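Local coordinates for salicylic acid-binding protein 2 (Nicotiana tabacum, PDB 1XKL) that hydrolyses methyl salicylate to salicylic acid and methanol, the demethylation step that helps activate systemic acquired resistance in plant tissue, at residues M149-P153 with K154-H158; K211-P214 with E215-R219. All blocks are in the same frame, centred on the assembly; numbering follows the deposited sequence.

Contact 1. Residues M149-P153 with K154-H158; sequences MFFGP and KFLAH. With STH (2-amino-4H-1,3-benzoxathiin-4-ol), chain E.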
HETATM    1  N   MSE A 149      22.612  -3.606   8.262  1.00 19.78           N
HETATM    2  CA  MSE A 149      23.221  -3.587   6.936  1.00 19.68           C
HETATM    3  C   MSE A 149      22.352  -4.404   5.983  1.00 17.93           C
HETATM    4  O   MSE A 149      22.005  -5.544   6.283  1.00 18.95           O
HETATM    5  CB  MSE A 149      24.634  -4.183   7.004  1.00 19.56           C
HETATM    6  CG  MSE A 149      25.361  -4.241   5.673  1.00 22.66           C
HETATM    7 SE   MSE A 149      27.170  -4.965   5.847  1.00 32.42          SE
HETATM    8  CE  MSE A 149      26.696  -6.738   6.465  1.00 26.41           C
ATOM      9  N   PHE A 150      21.995  -3.817   4.847  1.00 18.50           N
ATOM     10  CA  PHE A 150      21.151  -4.508   3.875  1.00 18.11           C
ATOM     11  C   PHE A 150      21.685  -4.326   2.468  1.00 17.94           C
ATOM     12  O   PHE A 150      21.584  -3.243   1.888  1.00 17.31           O
ATOM     13  CB  PHE A 150      19.711  -3.985   3.970  1.00 20.40           C
ATOM     14  CG  PHE A 150      18.730  -4.704   3.074  1.00 22.25           C
ATOM     15  CD1 PHE A 150      18.790  -6.082   2.911  1.00 22.54           C
ATOM     16  CD2 PHE A 150      17.721  -3.999   2.423  1.00 26.49           C
ATOM     17  CE1 PHE A 150      17.859  -6.754   2.113  1.00 24.04           C
ATOM     18  CE2 PHE A 150      16.782  -4.662   1.622  1.00 26.18           C
ATOM     19  CZ  PHE A 150      16.856  -6.039   1.470  1.00 26.26           C
ATOM     20  N   PHE A 151      22.272  -5.388   1.922  1.00 18.90           N
ATOM     21  CA  PHE A 151      22.829  -5.339   0.574  1.00 19.11           C
ATOM     22  C   PHE A 151      21.771  -4.929  -0.447  1.00 21.78           C
ATOM     23  O   PHE A 151      20.620  -5.354  -0.366  1.00 20.28           O
ATOM     24  CB  PHE A 151      23.408  -6.705   0.176  1.00 17.85           C
ATOM     25  CG  PHE A 151      24.528  -7.179   1.059  1.00 18.40           C
ATOM     26  CD1 PHE A 151      25.341  -6.262   1.725  1.00 16.30           C
ATOM     27  CD2 PHE A 151      24.796  -8.536   1.197  1.00 16.32           C
ATOM     28  CE1 PHE A 151      26.404  -6.695   2.515  1.00 17.50           C
ATOM     29  CE2 PHE A 151      25.857  -8.980   1.984  1.00 18.33           C
ATOM     30  CZ  PHE A 151      26.665  -8.054   2.647  1.00 17.21           C
ATOM     31  N   GLY A 152      22.172  -4.092  -1.397  1.00 21.87           N
ATOM     32  CA  GLY A 152      21.261  -3.654  -2.433  1.00 22.78           C
ATOM     33  C   GLY A 152      21.518  -4.488  -3.675  1.00 22.55           C
ATOM     34  O   GLY A 152      22.523  -5.201  -3.734  1.00 21.99           O
ATOM     35  N   PRO A 153      20.638  -4.426  -4.684  1.00 21.96           N
ATOM     36  CA  PRO A 153      20.798  -5.195  -5.924  1.00 21.42           C
ATOM     37  C   PRO A 153      22.089  -4.918  -6.703  1.00 21.14           C
ATOM     38  O   PRO A 153      22.700  -5.841  -7.247  1.00 17.89           O
ATOM     39  CB  PRO A 153      19.540  -4.835  -6.717  1.00 23.42           C
ATOM     40  CG  PRO A 153      19.175  -3.469  -6.190  1.00 23.70           C
ATOM     41  CD  PRO A 153      19.396  -3.635  -4.716  1.00 22.16           C
ATOM     42  N   LYS A 154      22.491  -3.651  -6.762  1.00 21.00           N
ATOM     43  CA  LYS A 154      23.714  -3.257  -7.461  1.00 22.56           C
ATOM     44  C   LYS A 154      24.915  -3.878  -6.751  1.00 22.88           C
ATOM     45  O   LYS A 154      25.789  -4.478  -7.383  1.00 25.49           O
ATOM     46  CB  LYS A 154      23.864  -1.727  -7.458  1.00 23.65           C
ATOM     47  CG  LYS A 154      22.670  -0.950  -8.015  1.00 25.59           C
ATOM     48  CD  LYS A 154      22.447  -1.272  -9.483  1.00 30.75           C
ATOM     49  CE  LYS A 154      21.257  -0.499 -10.054  1.00 30.07           C
ATOM     50  NZ  LYS A 154      21.466   0.990 -10.047  1.00 33.23           N
ATOM     51  N   PHE A 155      24.945  -3.738  -5.429  1.00 22.17           N
ATOM     52  CA  PHE A 155      26.042  -4.275  -4.631  1.00 20.97           C
ATOM     53  C   PHE A 155      26.185  -5.771  -4.841  1.00 21.78           C
ATOM     54  O   PHE A 155      27.298  -6.287  -4.950  1.00 18.36           O
ATOM     55  CB  PHE A 155      25.822  -3.981  -3.147  1.00 20.54           C
ATOM     56  CG  PHE A 155      26.941  -4.463  -2.257  1.00 19.23           C
ATOM     57  CD1 PHE A 155      26.799  -5.617  -1.494  1.00 18.18           C
ATOM     58  CD2 PHE A 155      28.140  -3.754  -2.183  1.00 19.71           C
ATOM     59  CE1 PHE A 155      27.828  -6.052  -0.656  1.00 19.35           C
ATOM     60  CE2 PHE A 155      29.175  -4.179  -1.350  1.00 18.67           C
ATOM     61  CZ  PHE A 155      29.021  -5.331  -0.589  1.00 19.79           C
ATOM     62  N   LEU A 156      25.058  -6.474  -4.895  1.00 20.19           N
ATOM     63  CA  LEU A 156      25.108  -7.913  -5.101  1.00 19.57           C
ATOM     64  C   LEU A 156      25.645  -8.258  -6.483  1.00 19.08           C
ATOM     65  O   LEU A 156      26.520  -9.108  -6.626  1.00 21.30           O
ATOM     66  CB  LEU A 156      23.717  -8.536  -4.949  1.00 18.01           C
ATOM     67  CG  LEU A 156      23.068  -8.563  -3.574  1.00 18.94           C
ATOM     68  CD1 LEU A 156      21.642  -9.079  -3.723  1.00 18.52           C
ATOM     69  CD2 LEU A 156      23.877  -9.457  -2.620  1.00 17.64           C
ATOM     70  N   ALA A 157      25.125  -7.589  -7.503  1.00 20.56           N
ATOM     71  CA  ALA A 157      25.527  -7.871  -8.878  1.00 21.49           C
ATOM     72  C   ALA A 157      26.949  -7.487  -9.268  1.00 21.65           C
ATOM     73  O   ALA A 157      27.586  -8.193 -10.047  1.00 21.71           O
ATOM     74  CB  ALA A 157      24.546  -7.218  -9.835  1.00 21.49           C
ATOM     75  N   HIS A 158      27.440  -6.374  -8.728  1.00 24.03           N
ATOM     76  CA  HIS A 158      28.767  -5.880  -9.067  1.00 23.79           C
ATOM     77  C   HIS A 158      29.877  -6.139  -8.054  1.00 24.10           C
ATOM     78  O   HIS A 158      31.058  -6.034  -8.386  1.00 24.72           O
ATOM     79  CB  HIS A 158      28.695  -4.375  -9.352  1.00 23.63           C
ATOM     80  CG  HIS A 158      27.935  -4.029 -10.593  1.00 24.93           C
ATOM     81  ND1 HIS A 158      26.621  -3.600 -10.577  1.00 27.54           N
ATOM     82  CD2 HIS A 158      28.306  -4.041 -11.895  1.00 26.14           C
ATOM     83  CE1 HIS A 158      26.222  -3.364 -11.814  1.00 27.83           C
ATOM     84  NE2 HIS A 158      27.227  -3.625 -12.634  1.00 27.26           N
TER
HETATM   85  C8  STH E 297      29.560  -9.636   5.199  1.00 18.18           C
HETATM   86  O8  STH E 297      29.615  -9.203   6.487  1.00 19.41           O
HETATM   87  C1  STH E 297      30.157  -8.852   4.079  1.00 19.22           C
HETATM   88  C2  STH E 297      30.062  -9.368   2.691  1.00 17.57           C
HETATM   89  C3  STH E 297      30.632  -8.615   1.624  1.00 18.39           C
HETATM   90  C4  STH E 297      31.266  -7.360   1.884  1.00 18.29           C
HETATM   91  C5  STH E 297      31.355  -6.852   3.216  1.00 16.41           C
HETATM   92  C6  STH E 297      30.800  -7.576   4.292  1.00 14.09           C
HETATM   93  C7  STH E 297      29.196 -11.509   3.470  1.00 19.09           C
HETATM   94  O2  STH E 297      29.447 -10.613   2.400  1.00 17.99           O
HETATM   95  N7  STH E 297      28.127 -12.315   3.105  1.00 18.77           N
HETATM   96  S7  STH E 297      28.944 -10.869   4.930  1.00 25.17           S
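F151 and F155 press their rings together where the strand 147-150 gives way to the helix 153-160. CE1 of F155 sits over one face of the F151 ring, displaced toward its rim and 3.4 Å from F151 CD1. With centroids 4.9 Å apart and planes at 37°, the pair is neither a parallel stack nor an edge-to-face one. F155 reaches this place because its CG stands anti to the backbone N (chi1 -178°), which lays its ring against that of F151. The CD2 branch of L156, whose side chain crosses that of F151 at about a right angle, comes obliquely to the ring, and L156 CD2 meets F151 CB at 4.0 Å.

The backbone beneath is a helix start. G152 is the N-cap, and its carbonyl accepts the N-H of L156 at 3.1 Å (O to N), while P153 O takes A157 N at 3.0 Å. The carboxylate of D133 bonds the K154 and F155 amides, OD1 to the first and OD2 to the second. In this α/β-hydrolase the strand-to-helix junction forms part of the pocket wall: F151 CZ approaches C2 of the bound benzoxathiin at 3.6 Å, F155 meets ligand C4 with its ring edge, and the CE methyl of selenomethionine M149 faces ligand O8. A13, a salicylate-binding residue, lies close to F151.

The other side of the helix start is looser. P153 and K154 are exposed, the lysine chain bending away from the junction, and H158, also at the surface, makes a weak ND1 bond to K154 O.

Contact 2. Residues K211-P214 with E215-R219; sequences KGIP and EEFQR. With STH (2-amino-4H-1,3-benzoxathiin-4-ol), chain E.
The chain from I213 turns through an extended P214 (psi 151°) into the helix 215-225, with P214 at the N-cap and its carbonyl bonded to Q218 N at 3.1 Å (O to N) and weakly to F217 N. I213 O, one residue earlier, is taken by a side chain: Q218 NE2 donates to it at 2.8 Å, almost head-on to the carbonyl and within the plane of the amide. This near-straight bond ties the loop to the first turn and helps fix the rotation of the amide, whose OE1 accepts C207 N.

The CG2 branch of I213, anti to the backbone N, meets the edge of the F217 ring at CD2, 3.8 Å away, while its CG1 branch faces C4 of the ligand at 4.0 Å. E216 folds back, with OE1 3.4 Å from P214 CB. Further along, R219 NH2 forms a salt bridge of 2.6 Å with the anti lone pair of E215 OE1.

D210 of the charge relay accepts the G212 and I213 amides and touches Q218. The helix start packs through E215, Q218 and R219 against the strand 202-207, and R219 also pairs with E232 on the neighbouring strand 229-233.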
ATOM      1  N   LYS A 211      35.181  -9.422  -4.941  1.00 19.88           N
ATOM      2  CA  LYS A 211      35.101  -7.966  -4.976  1.00 20.41           C
ATOM      3  C   LYS A 211      34.416  -7.405  -3.728  1.00 19.86           C
ATOM      4  O   LYS A 211      34.398  -6.194  -3.527  1.00 18.83           O
ATOM      5  CB  LYS A 211      34.326  -7.474  -6.201  1.00 21.40           C
ATOM      6  CG  LYS A 211      35.096  -7.444  -7.511  1.00 25.02           C
ATOM      7  CD  LYS A 211      34.420  -6.446  -8.437  1.00 29.04           C
ATOM      8  CE  LYS A 211      35.160  -6.297  -9.748  1.00 31.55           C
ATOM      9  NZ  LYS A 211      35.057  -7.538 -10.578  1.00 32.83           N
ATOM     10  N   GLY A 212      33.834  -8.271  -2.904  1.00 20.17           N
ATOM     11  CA  GLY A 212      33.169  -7.790  -1.702  1.00 21.03           C
ATOM     12  C   GLY A 212      34.200  -7.606  -0.611  1.00 19.80           C
ATOM     13  O   GLY A 212      34.325  -6.547   0.013  1.00 20.43           O
ATOM     14  N   ILE A 213      34.931  -8.688  -0.388  1.00 18.94           N
ATOM     15  CA  ILE A 213      36.021  -8.754   0.567  1.00 18.90           C
ATOM     16  C   ILE A 213      37.163  -9.138  -0.368  1.00 17.87           C
ATOM     17  O   ILE A 213      37.436 -10.317  -0.586  1.00 16.87           O
ATOM     18  CB  ILE A 213      35.808  -9.869   1.602  1.00 18.89           C
ATOM     19  CG1 ILE A 213      34.499  -9.635   2.367  1.00 19.98           C
ATOM     20  CG2 ILE A 213      36.986  -9.920   2.552  1.00 20.37           C
ATOM     21  CD1 ILE A 213      34.296 -10.588   3.541  1.00 18.71           C
ATOM     22  N   PRO A 214      37.820  -8.134  -0.961  1.00 19.59           N
ATOM     23  CA  PRO A 214      38.934  -8.327  -1.897  1.00 19.75           C
ATOM     24  C   PRO A 214      40.037  -9.268  -1.427  1.00 19.86           C
ATOM     25  O   PRO A 214      40.273  -9.420  -0.229  1.00 18.41           O
ATOM     26  CB  PRO A 214      39.418  -6.900  -2.169  1.00 20.93           C
ATOM     27  CG  PRO A 214      38.926  -6.114  -0.979  1.00 23.27           C
ATOM     28  CD  PRO A 214      37.584  -6.704  -0.705  1.00 18.09           C
ATOM     29  N   GLU A 215      40.687  -9.918  -2.392  1.00 20.02           N
ATOM     30  CA  GLU A 215      41.761 -10.873  -2.125  1.00 20.67           C
ATOM     31  C   GLU A 215      42.811 -10.298  -1.199  1.00 20.90           C
ATOM     32  O   GLU A 215      43.289 -10.972  -0.281  1.00 19.74           O
ATOM     33  CB  GLU A 215      42.445 -11.291  -3.427  1.00 21.79           C
ATOM     34  CG  GLU A 215      43.534 -12.330  -3.204  1.00 25.68           C
ATOM     35  CD  GLU A 215      44.229 -12.755  -4.483  1.00 27.62           C
ATOM     36  OE1 GLU A 215      44.973 -13.756  -4.440  1.00 32.76           O
ATOM     37  OE2 GLU A 215      44.040 -12.095  -5.524  1.00 28.06           O
ATOM     38  N   GLU A 216      43.175  -9.047  -1.457  1.00 21.61           N
ATOM     39  CA  GLU A 216      44.189  -8.385  -0.653  1.00 23.11           C
ATOM     40  C   GLU A 216      43.867  -8.423   0.832  1.00 22.79           C
ATOM     41  O   GLU A 216      44.745  -8.711   1.649  1.00 23.54           O
ATOM     42  CB  GLU A 216      44.391  -6.936  -1.121  1.00 24.28           C
ATOM     43  CG  GLU A 216      43.110  -6.146  -1.386  1.00 29.91           C
ATOM     44  CD  GLU A 216      42.669  -6.198  -2.849  1.00 32.86           C
ATOM     45  OE1 GLU A 216      42.512  -7.323  -3.387  1.00 32.37           O
ATOM     46  OE2 GLU A 216      42.479  -5.113  -3.458  1.00 33.87           O
ATOM     47  N   PHE A 217      42.614  -8.151   1.192  1.00 21.00           N
ATOM     48  CA  PHE A 217      42.241  -8.167   2.601  1.00 19.85           C
ATOM     49  C   PHE A 217      42.199  -9.597   3.124  1.00 19.54           C
ATOM     50  O   PHE A 217      42.472  -9.850   4.297  1.00 19.04           O
ATOM     51  CB  PHE A 217      40.883  -7.500   2.830  1.00 19.30           C
ATOM     52  CG  PHE A 217      40.504  -7.416   4.278  1.00 19.87           C
ATOM     53  CD1 PHE A 217      41.108  -6.482   5.117  1.00 21.54           C
ATOM     54  CD2 PHE A 217      39.601  -8.319   4.823  1.00 18.39           C
ATOM     55  CE1 PHE A 217      40.817  -6.455   6.478  1.00 21.85           C
ATOM     56  CE2 PHE A 217      39.304  -8.298   6.179  1.00 19.05           C
ATOM     57  CZ  PHE A 217      39.914  -7.368   7.013  1.00 20.93           C
ATOM     58  N   GLN A 218      41.835 -10.531   2.253  1.00 18.87           N
ATOM     59  CA  GLN A 218      41.796 -11.924   2.643  1.00 18.94           C
ATOM     60  C   GLN A 218      43.227 -12.361   2.975  1.00 18.83           C
ATOM     61  O   GLN A 218      43.472 -12.979   4.014  1.00 19.45           O
ATOM     62  CB  GLN A 218      41.222 -12.779   1.508  1.00 17.65           C
ATOM     63  CG  GLN A 218      39.732 -12.570   1.241  1.00 18.62           C
ATOM     64  CD  GLN A 218      39.221 -13.482   0.142  1.00 19.27           C
ATOM     65  OE1 GLN A 218      39.524 -14.671   0.125  1.00 21.44           O
ATOM     66  NE2 GLN A 218      38.440 -12.933  -0.773  1.00 21.14           N
ATOM     67  N   ARG A 219      44.177 -12.030   2.103  1.00 20.47           N
ATOM     68  CA  ARG A 219      45.576 -12.395   2.347  1.00 21.56           C
ATOM     69  C   ARG A 219      46.109 -11.615   3.546  1.00 20.57           C
ATOM     70  O   ARG A 219      47.001 -12.081   4.253  1.00 20.64           O
ATOM     71  CB  ARG A 219      46.433 -12.109   1.110  1.00 25.70           C
ATOM     72  CG  ARG A 219      45.776 -12.524  -0.199  1.00 31.03           C
ATOM     73  CD  ARG A 219      46.706 -13.306  -1.115  1.00 34.71           C
ATOM     74  NE  ARG A 219      46.794 -14.723  -0.743  1.00 37.88           N
ATOM     75  CZ  ARG A 219      46.430 -15.728  -1.536  1.00 37.07           C
ATOM     76  NH1 ARG A 219      46.547 -16.979  -1.117  1.00 36.86           N
ATOM     77  NH2 ARG A 219      45.946 -15.478  -2.748  1.00 35.49           N
TER
HETATM   78  C8  STH E 297      29.560  -9.636   5.199  1.00 18.18           C
HETATM   79  O8  STH E 297      29.615  -9.203   6.487  1.00 19.41           O
HETATM   80  C1  STH E 297      30.157  -8.852   4.079  1.00 19.22           C
HETATM   81  C2  STH E 297      30.062  -9.368   2.691  1.00 17.57           C
HETATM   82  C3  STH E 297      30.632  -8.615   1.624  1.00 18.39           C
HETATM   83  C4  STH E 297      31.266  -7.360   1.884  1.00 18.29           C
HETATM   84  C5  STH E 297      31.355  -6.852   3.216  1.00 16.41           C
HETATM   85  C6  STH E 297      30.800  -7.576   4.292  1.00 14.09           C
HETATM   86  C7  STH E 297      29.196 -11.509   3.470  1.00 19.09           C
HETATM   87  O2  STH E 297      29.447 -10.613   2.400  1.00 17.99           O
HETATM   88  N7  STH E 297      28.127 -12.315   3.105  1.00 18.77           N
HETATM   89  S7  STH E 297      28.944 -10.869   4.930  1.00 25.17           S

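In the fold
Both contacts are helix starts, partly buried, that present hydrophobic side chains to the same bound ligand, their centres about 17 Å apart. Contact 1 probably belongs to the cap region that α/β hydrolases carry over the pocket, beside the two-stranded antiparallel sheet, and its buried chemistry is mainly aromatic and aliphatic. Contact 2 follows a strand of the central parallel sheet, next to the charge-relay residues, and joins a small apolar patch to amide and carboxylate bonding. Each has a surface side: P153, K154 and H158 in contact 1, K211 and E216 in contact 2. They meet at that margin, where H158 O packs on K211 CD at 3.4 Å.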